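Long-range contacts in takeout-like protein 1 (Epiphyas postvittana, PDB 3E8T), which probably carries hydrophobic ligands, as a member of the takeout/juvenile-hormone-binding family, and holds ubiquinone-8 in a long internal pocket: residues N9-A14 against K75-K80; A69-V74 against I83-H88; H122-V127 against T147-V152. All blocks are in the same frame, centred on the assembly; numbering follows the deposited sequence. Where two conformers were deposited one is given.

Interaction 1 (N9-A14 against K75-K80); sequences NLEDSA and KWDLKK
The apolar part of this contact is Leu10 laid over one face of the Trp76 indole, the two side chains running side by side in the same direction. With Leu10 CG anti to its carbonyl carbon (chi1 -73°) and chi2 extended, both methyls meet the ring. CD2 sits 3.8 Å from the centroid of the six-membered ring, a CH-pi contact almost straight down the ring normal, while CD1 lies over Trp76 CE2, between NE1 and CZ2, at 3.9 Å. Trp76, with CG anti to its backbone N, reaches inward to touch the bound ubiquinone-8 and also meets the Tyr129 ring. Met16 of helix 13-28 packs against both Leu10 and Trp76.

Leu78 N donates to Glu11 OE2 (3.0 Å, 162° at the hydrogen), using the anti lone pair of that oxygen. Extended beyond CG, the Glu11 chain crosses Leu78 obliquely to bring its carboxylate there, with CG 3.5 Å from Leu78 CD1. A water bridges the backbones, donating to Leu10 O and accepting from Trp76 N.

Asn9 to Asp12 form a type I turn, and Asp12 is the N-cap of helix 13-28, its OD1 taking the N-H of Cys15, which is disulfide-bonded to Cys8. Where strand 54-77 ends, Asp77 OD1 accepts from Lys79 N at 2.9 Å, an Asx turn that starts the chain back toward strand 82-100.

Glu11 OE2 lies 4.4 Å from Asp77 OD1, two like charges. The N-H of Leu78 probably offsets part of that repulsion, though the proximity may raise the proton affinity of either acid. The chemistry thus divides by depth: a buried leucine-indole contact beside the quinone pocket, and an exposed carboxylate fastening the segment before the helix to the hairpin turn.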
# COMPACT_ATOMS: atom_id res chain seq x y z
N ASN A 9 1.17 26.13 -4.34
CA ASN A 9 1.65 26.14 -5.71
C ASN A 9 2.15 24.72 -6.01
O ASN A 9 2.86 24.15 -5.22
CB ASN A 9 2.77 27.19 -5.86
CG ASN A 9 2.30 28.59 -5.61
OD1 ASN A 9 1.63 29.18 -6.45
ND2 ASN A 9 2.62 29.12 -4.42
N LEU A 10 1.70 24.13 -7.11
CA LEU A 10 1.92 22.66 -7.26
C LEU A 10 3.40 22.29 -7.30
O LEU A 10 3.80 21.22 -6.80
CB LEU A 10 1.16 22.10 -8.47
CG LEU A 10 -0.37 22.00 -8.28
CD1 LEU A 10 -1.08 21.62 -9.56
CD2 LEU A 10 -0.76 21.03 -7.14
N GLU A 11 4.25 23.17 -7.82
CA GLU A 11 5.67 22.82 -7.86
C GLU A 11 6.48 23.24 -6.63
O GLU A 11 7.70 23.09 -6.61
CB GLU A 11 6.31 23.29 -9.14
CG GLU A 11 5.62 22.66 -10.36
CD GLU A 11 6.42 22.79 -11.61
OE1 GLU A 11 7.03 23.87 -11.80
OE2 GLU A 11 6.43 21.83 -12.43
N ASP A 12 5.81 23.74 -5.60
CA ASP A 12 6.47 23.98 -4.33
C ASP A 12 6.46 22.66 -3.55
O ASP A 12 5.49 22.33 -2.88
CB ASP A 12 5.72 25.12 -3.63
CG ASP A 12 6.19 25.41 -2.23
OD1 ASP A 12 7.13 24.76 -1.70
OD2 ASP A 12 5.59 26.36 -1.66
N SER A 13 7.54 21.92 -3.68
CA SER A 13 7.60 20.56 -3.09
C SER A 13 7.50 20.57 -1.58
O SER A 13 6.86 19.72 -0.99
CB SER A 13 8.83 19.86 -3.62
OG SER A 13 9.19 18.71 -2.91
N ALA A 14 8.08 21.57 -0.92
CA ALA A 14 7.98 21.61 0.54
C ALA A 14 6.52 21.77 0.98
O ALA A 14 6.06 21.11 1.91
CB ALA A 14 8.85 22.75 1.10
N LYS A 75 6.88 15.56 -5.37
CA LYS A 75 7.39 16.35 -6.50
C LYS A 75 6.39 16.22 -7.63
O LYS A 75 6.17 15.13 -8.20
CB LYS A 75 8.73 15.85 -6.99
CG LYS A 75 9.31 16.64 -8.20
CD LYS A 75 10.72 16.16 -8.59
CE LYS A 75 11.20 16.69 -9.97
NZ LYS A 75 10.13 17.29 -10.83
N TRP A 76 5.71 17.31 -7.88
CA TRP A 76 4.70 17.40 -8.87
C TRP A 76 5.39 18.04 -10.06
O TRP A 76 5.85 19.17 -9.95
CB TRP A 76 3.53 18.19 -8.25
CG TRP A 76 2.34 18.19 -9.04
CD1 TRP A 76 2.22 18.56 -10.36
CD2 TRP A 76 1.04 17.82 -8.61
NE1 TRP A 76 0.91 18.43 -10.75
CE2 TRP A 76 0.17 17.97 -9.72
CE3 TRP A 76 0.52 17.38 -7.41
CZ2 TRP A 76 -1.17 17.70 -9.64
CZ3 TRP A 76 -0.83 17.09 -7.35
CH2 TRP A 76 -1.67 17.27 -8.46
N ASP A 77 5.53 17.31 -11.16
CA ASP A 77 6.21 17.78 -12.37
C ASP A 77 5.21 18.15 -13.45
O ASP A 77 4.69 17.27 -14.14
CB ASP A 77 7.16 16.72 -12.88
CG ASP A 77 7.88 17.14 -14.14
OD1 ASP A 77 7.61 18.26 -14.65
OD2 ASP A 77 8.69 16.32 -14.65
N LEU A 78 4.96 19.44 -13.62
CA LEU A 78 3.98 19.93 -14.59
C LEU A 78 4.36 19.67 -16.06
O LEU A 78 3.48 19.57 -16.91
CB LEU A 78 3.71 21.43 -14.33
CG LEU A 78 2.99 21.84 -13.02
CD1 LEU A 78 3.09 23.39 -12.74
CD2 LEU A 78 1.52 21.39 -12.96
N LYS A 79 5.65 19.49 -16.35
CA LYS A 79 6.10 19.25 -17.73
C LYS A 79 5.82 17.81 -18.20
O LYS A 79 5.26 17.58 -19.28
CB LYS A 79 7.59 19.58 -17.85
CG LYS A 79 8.19 19.34 -19.24
CD LYS A 79 9.68 19.69 -19.31
CE LYS A 79 10.20 19.59 -20.75
NZ LYS A 79 10.19 18.19 -21.29
N LYS A 80 6.20 16.86 -17.35
CA LYS A 80 6.00 15.45 -17.60
C LYS A 80 4.58 15.00 -17.26
O LYS A 80 4.16 13.93 -17.70
CB LYS A 80 7.00 14.63 -16.79
CG LYS A 80 8.43 14.70 -17.35
CD LYS A 80 9.41 13.87 -16.55
CE LYS A 80 9.26 12.37 -16.83
NZ LYS A 80 10.15 11.54 -15.93
O HOH W 1 6.06 19.66 -6.17

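Interaction 2 (A69-V74 against I83-H88); sequences AVIDNV and IEVDFH. With UQ8 (Ubiquinone-8), chain B.
Asp86 O is the best-held polar atom here, gripped by two backbone donors on the facing strand: Asp72 N at 2.8 Å and Asn73 N at 3.2 Å. Two residues against one make a classic beta bulge, which shifts the register by one within the antiparallel hairpin of strands 54-77 and 82-100. Regular pairing flanks it: Ile71 with Phe87 before and Val74 with Val85 after, non-hydrogen-bonded pairs, and Val70 with His88 hydrogen-bonded beyond.

The bulge swings Asp72 toward the neighbouring strand, where OD2 accepts a hydrogen bond from His88 ND1 at 2.7 Å on its syn lone pair. The bond is nearly straight (173°), and carboxylate and imidazole are almost coplanar, 9° apart. The carboxylate probably favours a charged imidazole. Val70 CB covers one face of that ring, 3.9 Å from its centroid. Asp86 OD2 shares a water with Asn73 ND2, while OD1 bonds His124 ND1 on the next strand.

Across the sheet, Ile71, Val74, Val85 and Phe87 form the buried apolar face, with Phe20 of helix 13-28 packed on both valines. Phe87, its CG in the crowded position between N and carbonyl carbon, extends to the ligand pocket: its CZ lies 3.5 Å from ubiquinone C17.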
# COMPACT_ATOMS: atom_id res chain seq x y z
N ALA A 69 1.51 7.15 8.20
CA ALA A 69 2.58 7.30 7.23
C ALA A 69 3.21 8.69 7.30
O ALA A 69 2.52 9.67 7.56
CB ALA A 69 2.12 7.02 5.84
N VAL A 70 4.52 8.72 7.06
CA VAL A 70 5.30 9.96 7.01
C VAL A 70 5.61 10.21 5.55
O VAL A 70 6.21 9.37 4.87
CB VAL A 70 6.55 9.85 7.83
CG1 VAL A 70 7.37 11.11 7.71
CG2 VAL A 70 6.17 9.60 9.30
N ILE A 71 5.20 11.38 5.04
CA ILE A 71 5.47 11.78 3.68
C ILE A 71 6.84 12.41 3.63
O ILE A 71 7.08 13.44 4.24
CB ILE A 71 4.43 12.76 3.12
CG1 ILE A 71 3.01 12.27 3.33
CG2 ILE A 71 4.70 13.03 1.65
CD1 ILE A 71 2.68 10.97 2.66
N ASP A 72 7.76 11.81 2.88
CA ASP A 72 9.11 12.29 2.77
C ASP A 72 9.25 13.37 1.72
O ASP A 72 9.99 14.34 1.94
CB ASP A 72 10.08 11.13 2.54
CG ASP A 72 10.06 10.14 3.67
OD1 ASP A 72 10.35 10.55 4.82
OD2 ASP A 72 9.71 8.95 3.45
N ASN A 73 8.56 13.22 0.60
CA ASN A 73 8.62 14.16 -0.47
C ASN A 73 7.48 13.99 -1.45
O ASN A 73 7.09 12.88 -1.72
CB ASN A 73 9.94 14.03 -1.26
CG ASN A 73 10.23 15.29 -2.10
OD1 ASN A 73 10.32 16.38 -1.55
ND2 ASN A 73 10.32 15.13 -3.41
N VAL A 74 7.01 15.11 -2.00
CA VAL A 74 6.08 15.16 -3.10
C VAL A 74 6.67 16.07 -4.16
O VAL A 74 7.01 17.23 -3.84
CB VAL A 74 4.69 15.66 -2.72
CG1 VAL A 74 3.81 15.74 -3.95
CG2 VAL A 74 4.07 14.77 -1.60
N ILE A 83 3.54 12.84 -10.90
CA ILE A 83 3.69 13.17 -9.48
C ILE A 83 4.50 12.04 -8.84
O ILE A 83 4.12 10.88 -9.01
CB ILE A 83 2.35 13.28 -8.79
CG1 ILE A 83 1.38 14.20 -9.52
CG2 ILE A 83 2.51 13.78 -7.37
CD1 ILE A 83 -0.08 14.05 -9.13
N GLU A 84 5.58 12.36 -8.13
CA GLU A 84 6.36 11.37 -7.39
C GLU A 84 6.17 11.62 -5.92
O GLU A 84 6.39 12.74 -5.44
CB GLU A 84 7.83 11.49 -7.71
CG GLU A 84 8.18 11.21 -9.16
CD GLU A 84 9.68 11.02 -9.41
OE1 GLU A 84 10.47 10.92 -8.44
OE2 GLU A 84 10.06 10.93 -10.61
N VAL A 85 5.76 10.56 -5.20
CA VAL A 85 5.53 10.60 -3.77
C VAL A 85 6.40 9.53 -3.09
O VAL A 85 6.31 8.34 -3.43
CB VAL A 85 4.03 10.35 -3.39
CG1 VAL A 85 3.84 10.55 -1.94
CG2 VAL A 85 3.08 11.27 -4.19
N ASP A 86 7.23 9.97 -2.17
CA ASP A 86 8.06 9.09 -1.36
C ASP A 86 7.54 9.16 0.06
O ASP A 86 7.35 10.25 0.60
CB ASP A 86 9.51 9.57 -1.39
CG ASP A 86 10.14 9.36 -2.71
OD1 ASP A 86 10.35 8.18 -3.03
OD2 ASP A 86 10.44 10.33 -3.43
N PHE A 87 7.26 8.01 0.67
CA PHE A 87 6.80 7.99 2.05
C PHE A 87 7.23 6.71 2.74
O PHE A 87 7.70 5.78 2.09
CB PHE A 87 5.26 8.17 2.13
CG PHE A 87 4.44 7.11 1.44
CD1 PHE A 87 3.84 6.11 2.17
CD2 PHE A 87 4.24 7.16 0.06
CE1 PHE A 87 3.02 5.16 1.58
CE2 PHE A 87 3.43 6.19 -0.56
CZ PHE A 87 2.86 5.20 0.24
N HIS A 88 7.04 6.66 4.04
CA HIS A 88 7.35 5.46 4.79
C HIS A 88 6.43 5.29 5.97
O HIS A 88 5.75 6.23 6.38
CB HIS A 88 8.83 5.46 5.22
CG HIS A 88 9.17 6.51 6.23
ND1 HIS A 88 9.53 7.80 5.90
CD2 HIS A 88 9.17 6.46 7.58
CE1 HIS A 88 9.76 8.50 7.01
NE2 HIS A 88 9.55 7.71 8.04
C45 UQ8 B . 2.97 -17.41 4.03
C44 UQ8 B . 4.40 -17.19 3.53
C46 UQ8 B . 5.27 -18.31 4.04
C43 UQ8 B . 4.98 -15.85 3.94
C42 UQ8 B . 3.98 -14.71 3.71
C41 UQ8 B . 3.81 -14.48 2.21
C39 UQ8 B . 3.81 -13.00 1.90
C40 UQ8 B . 2.65 -12.33 1.17
C38 UQ8 B . 4.91 -12.24 2.23
C37 UQ8 B . 5.02 -10.88 2.01
C36 UQ8 B . 6.25 -10.44 2.80
C34 UQ8 B . 6.43 -8.93 2.83
C35 UQ8 B . 7.41 -8.47 3.70
C33 UQ8 B . 5.61 -8.09 2.08
C32 UQ8 B . 5.67 -6.71 1.96
C31 UQ8 B . 4.25 -6.20 1.60
C29 UQ8 B . 4.20 -4.71 1.27
C30 UQ8 B . 5.29 -4.07 0.36
C28 UQ8 B . 3.18 -3.93 1.80
C27 UQ8 B . 3.03 -2.56 1.58
C26 UQ8 B . 1.55 -2.14 1.61
C24 UQ8 B . 1.42 -0.62 1.62
C25 UQ8 B . 1.85 0.21 2.84
C23 UQ8 B . 0.91 0.02 0.51
C22 UQ8 B . 0.71 1.39 0.34
C21 UQ8 B . 0.28 1.71 -1.10
C19 UQ8 B . 0.38 3.19 -1.49
C20 UQ8 B . 0.11 3.41 -2.98
C18 UQ8 B . -0.45 4.11 -0.59
C17 UQ8 B . -0.41 5.57 -1.09
C16 UQ8 B . -0.80 6.58 -0.00
C14 UQ8 B . -1.10 7.92 -0.67
C15 UQ8 B . -0.21 8.39 -1.84
C13 UQ8 B . -2.17 8.71 -0.25
C12 UQ8 B . -2.48 9.93 -0.85
C11 UQ8 B . -3.18 10.92 0.10
C9 UQ8 B . -2.96 12.38 -0.35
C10 UQ8 B . -2.50 12.49 -1.81
C8 UQ8 B . -4.25 13.17 -0.11
C7 UQ8 B . -4.95 13.57 -1.42
C6 UQ8 B . -4.37 14.85 -2.05
C1 UQ8 B . -4.14 14.89 -3.43
C1M UQ8 B . -4.44 13.75 -4.19
C2 UQ8 B . -3.62 16.03 -4.06
O2 UQ8 B . -3.42 16.06 -5.28
C3 UQ8 B . -3.32 17.16 -3.32
O3 UQ8 B . -2.82 18.26 -3.93
C3M UQ8 B . -3.88 19.06 -4.45
C4 UQ8 B . -3.54 17.15 -1.94
O4 UQ8 B . -3.24 18.27 -1.22
C4M UQ8 B . -1.89 18.69 -1.47
C5 UQ8 B . -4.06 16.01 -1.32
O5 UQ8 B . -4.24 16.04 -0.10
O HOH W 2 9.28 12.61 -4.44

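Interaction 3 (H122-V127 against T147-V152); sequences HIHLVV and TVTFDV. With UQ8 (Ubiquinone-8), chain B.
Thr147 opens the segment as the hydrogen-bonded partner of Val126, giving its N-H to Val126 O and receiving that of Val126 on its own carbonyl. Its OG1 occupies the crowded position between N and carbonyl carbon (chi1 63°), which brings it alongside Val126, 3.6 Å from CB. A water that donates to His124 O also hydrogen-bonds Thr147 OG1.

Val148, deposited in two conformers, turns to the opposite face and in one of them spreads its methyls across two neighbours. CG1, anti to the backbone N, meets Ile123 CG2 at 3.4 Å, tighter than usual for two carbons; CG2 meets Leu125 CD1 at 3.5 Å. The other branch of Leu125 leaves the pair for the ligand, CD2 lying 3.5 Å from ubiquinone C15.

Thr149 returns to the outer side and pairs with His124. Here too OG1 takes the crowded position and runs beside the histidine, 3.4 Å from His124 CB. Thr149 O is approached by His124 N from 30° out of the carbonyl plane, yet the N-H itself points well at it.

These strands, 113-133 and 139-153, form an antiparallel hairpin in the long curved sheet of the juvenile-hormone-binding-protein fold. Ile123, Leu125, Val148 and Phe150 point to its ligand side, where Met194 of helix 182-211 packs on Val148 and Phe150.

Phe150, its CG also in the crowded position, has its CB 3.6 Å from Ile123 CD1. Its ring presents a face to the prenyl chain, with ubiquinone methyl C30 lying over it, offset toward the rim and 3.5 Å from CG.

Asp151 pairs with His122 through two backbone bonds, the one from His122 N nearly straight (176°). Its carboxylate makes salt bridges to Lys183 and Lys153, while the His122 ring stacks on that of His88 one strand over.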
# COMPACT_ATOMS: atom_id res chain seq x y z
N HIS A 122 9.53 1.75 3.06
CA HIS A 122 9.57 2.90 2.20
C HIS A 122 8.93 2.59 0.88
O HIS A 122 9.11 1.50 0.33
CB HIS A 122 11.00 3.35 2.00
CG HIS A 122 11.57 4.02 3.22
ND1 HIS A 122 11.94 5.35 3.25
CD2 HIS A 122 11.72 3.58 4.49
CE1 HIS A 122 12.32 5.68 4.47
NE2 HIS A 122 12.23 4.62 5.23
N ILE A 123 8.08 3.51 0.43
CA ILE A 123 7.31 3.38 -0.77
C ILE A 123 7.61 4.54 -1.71
O ILE A 123 7.68 5.68 -1.29
CB ILE A 123 5.79 3.36 -0.50
CG1 ILE A 123 5.44 2.28 0.50
CG2 ILE A 123 4.99 3.21 -1.76
CD1 ILE A 123 5.64 0.93 0.05
N HIS A 124 7.83 4.24 -2.98
CA HIS A 124 8.02 5.23 -4.05
C HIS A 124 6.88 5.06 -5.05
O HIS A 124 6.78 4.04 -5.73
CB HIS A 124 9.39 5.07 -4.73
CG HIS A 124 9.67 6.04 -5.83
ND1 HIS A 124 10.03 7.35 -5.58
CD2 HIS A 124 9.67 5.91 -7.18
CE1 HIS A 124 10.22 7.98 -6.73
NE2 HIS A 124 10.03 7.13 -7.71
N LEU A 125 6.01 6.06 -5.10
CA LEU A 125 4.84 6.06 -5.97
C LEU A 125 5.02 7.10 -7.06
O LEU A 125 5.35 8.24 -6.77
CB LEU A 125 3.60 6.41 -5.13
CG LEU A 125 2.30 6.73 -5.84
CD1 LEU A 125 1.73 5.46 -6.48
CD2 LEU A 125 1.32 7.37 -4.87
N VAL A 126 4.77 6.74 -8.31
CA VAL A 126 4.75 7.67 -9.42
C VAL A 126 3.38 7.57 -10.07
O VAL A 126 2.92 6.46 -10.34
CB VAL A 126 5.85 7.37 -10.44
CG1 VAL A 126 5.84 8.46 -11.54
CG2 VAL A 126 7.21 7.23 -9.74
N VAL A 127 2.75 8.72 -10.28
CA VAL A 127 1.43 8.76 -10.90
C VAL A 127 1.48 9.69 -12.09
O VAL A 127 2.03 10.79 -12.00
CB VAL A 127 0.39 9.30 -9.92
CG1 VAL A 127 -0.97 9.56 -10.58
CG2 VAL A 127 0.28 8.39 -8.68
N THR A 147 2.89 3.63 -10.85
CA THR A 147 3.83 2.58 -10.47
C THR A 147 4.20 2.71 -9.01
O THR A 147 4.22 3.82 -8.50
CB THR A 147 5.13 2.63 -11.27
OG1 THR A 147 5.81 3.83 -11.01
CG2 THR A 147 4.88 2.53 -12.77
N VAL A 148 4.44 1.59 -8.35
CA VAL A 148 4.87 1.62 -6.98
C VAL A 148 6.03 0.65 -6.82
O VAL A 148 6.00 -0.46 -7.37
CB VAL A 148 3.74 1.26 -6.03
CG1 VAL A 148 4.14 1.53 -4.61
CG2 VAL A 148 2.48 2.00 -6.36
N THR A 149 7.00 1.08 -6.05
CA THR A 149 8.08 0.23 -5.58
C THR A 149 8.18 0.36 -4.05
O THR A 149 7.71 1.32 -3.48
CB THR A 149 9.41 0.55 -6.21
OG1 THR A 149 9.77 1.88 -5.87
CG2 THR A 149 9.36 0.39 -7.75
N PHE A 150 8.82 -0.61 -3.44
CA PHE A 150 8.92 -0.65 -2.00
C PHE A 150 10.30 -1.16 -1.55
O PHE A 150 11.02 -1.87 -2.30
CB PHE A 150 7.79 -1.51 -1.39
CG PHE A 150 7.94 -2.97 -1.62
CD1 PHE A 150 8.65 -3.76 -0.75
CD2 PHE A 150 7.48 -3.54 -2.79
CE1 PHE A 150 8.84 -5.10 -1.00
CE2 PHE A 150 7.68 -4.90 -3.05
CZ PHE A 150 8.39 -5.65 -2.15
N ASP A 151 10.62 -0.83 -0.32
CA ASP A 151 11.84 -1.33 0.32
C ASP A 151 11.56 -1.42 1.81
O ASP A 151 11.37 -0.38 2.47
CB ASP A 151 12.94 -0.31 0.04
CG ASP A 151 14.26 -0.63 0.67
OD1 ASP A 151 14.41 -1.65 1.33
OD2 ASP A 151 15.21 0.21 0.49
N VAL A 152 11.50 -2.63 2.36
CA VAL A 152 11.37 -2.80 3.81
C VAL A 152 12.73 -2.61 4.41
O VAL A 152 13.64 -3.40 4.17
CB VAL A 152 10.78 -4.17 4.18
CG1 VAL A 152 10.62 -4.23 5.68
CG2 VAL A 152 9.46 -4.44 3.44
C45 UQ8 B . 2.97 -17.41 4.03
C44 UQ8 B . 4.40 -17.19 3.53
C46 UQ8 B . 5.27 -18.31 4.04
C43 UQ8 B . 4.98 -15.85 3.94
C42 UQ8 B . 3.98 -14.71 3.71
C41 UQ8 B . 3.81 -14.48 2.21
C39 UQ8 B . 3.81 -13.00 1.90
C40 UQ8 B . 2.65 -12.33 1.17
C38 UQ8 B . 4.91 -12.24 2.23
C37 UQ8 B . 5.02 -10.88 2.01
C36 UQ8 B . 6.25 -10.44 2.80
C34 UQ8 B . 6.43 -8.93 2.83
C35 UQ8 B . 7.41 -8.47 3.70
C33 UQ8 B . 5.61 -8.09 2.08
C32 UQ8 B . 5.67 -6.71 1.96
C31 UQ8 B . 4.25 -6.20 1.60
C29 UQ8 B . 4.20 -4.71 1.27
C30 UQ8 B . 5.29 -4.07 0.36
C28 UQ8 B . 3.18 -3.93 1.80
C27 UQ8 B . 3.03 -2.56 1.58
C26 UQ8 B . 1.55 -2.14 1.61
C24 UQ8 B . 1.42 -0.62 1.62
C25 UQ8 B . 1.85 0.21 2.84
C23 UQ8 B . 0.91 0.02 0.51
C22 UQ8 B . 0.71 1.39 0.34
C21 UQ8 B . 0.28 1.71 -1.10
C19 UQ8 B . 0.38 3.19 -1.49
C20 UQ8 B . 0.11 3.41 -2.98
C18 UQ8 B . -0.45 4.11 -0.59
C17 UQ8 B . -0.41 5.57 -1.09
C16 UQ8 B . -0.80 6.58 -0.00
C14 UQ8 B . -1.10 7.92 -0.67
C15 UQ8 B . -0.21 8.39 -1.84
C13 UQ8 B . -2.17 8.71 -0.25
C12 UQ8 B . -2.48 9.93 -0.85
C11 UQ8 B . -3.18 10.92 0.10
C9 UQ8 B . -2.96 12.38 -0.35
C10 UQ8 B . -2.50 12.49 -1.81
C8 UQ8 B . -4.25 13.17 -0.11
C7 UQ8 B . -4.95 13.57 -1.42
C6 UQ8 B . -4.37 14.85 -2.05
C1 UQ8 B . -4.14 14.89 -3.43
C1M UQ8 B . -4.44 13.75 -4.19
C2 UQ8 B . -3.62 16.03 -4.06
O2 UQ8 B . -3.42 16.06 -5.28
C3 UQ8 B . -3.32 17.16 -3.32
O3 UQ8 B . -2.82 18.26 -3.93
C3M UQ8 B . -3.88 19.06 -4.45
C4 UQ8 B . -3.54 17.15 -1.94
O4 UQ8 B . -3.24 18.27 -1.22
C4M UQ8 B . -1.89 18.69 -1.47
C5 UQ8 B . -4.06 16.01 -1.32
O5 UQ8 B . -4.24 16.04 -0.10
O HOH W 3 7.37 3.63 -8.64

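How the interactions relate
Interactions 2 and 3 are neighbouring hairpin pairings of one antiparallel sheet, joined where strand 82-100 meets strand 113-133; their centres lie about 9 Å apart. Interaction 1 takes up strand 54-77 where interaction 2 leaves it, and ties its end to the segment leading into helix 13-28, with Ser13 OG bonded to Val74 O. Backbone pairing dominates interactions 2 and 3, but only interaction 2 is distorted by a bulge; interaction 1 relies on side chains and one bridging water. Interactions 1 and 2 are partly buried, whereas interaction 3 is more of a surface contact. All three nevertheless reach ubiquinone-8, through Trp76, Phe87, and the Leu125 and Phe150 pair respectively.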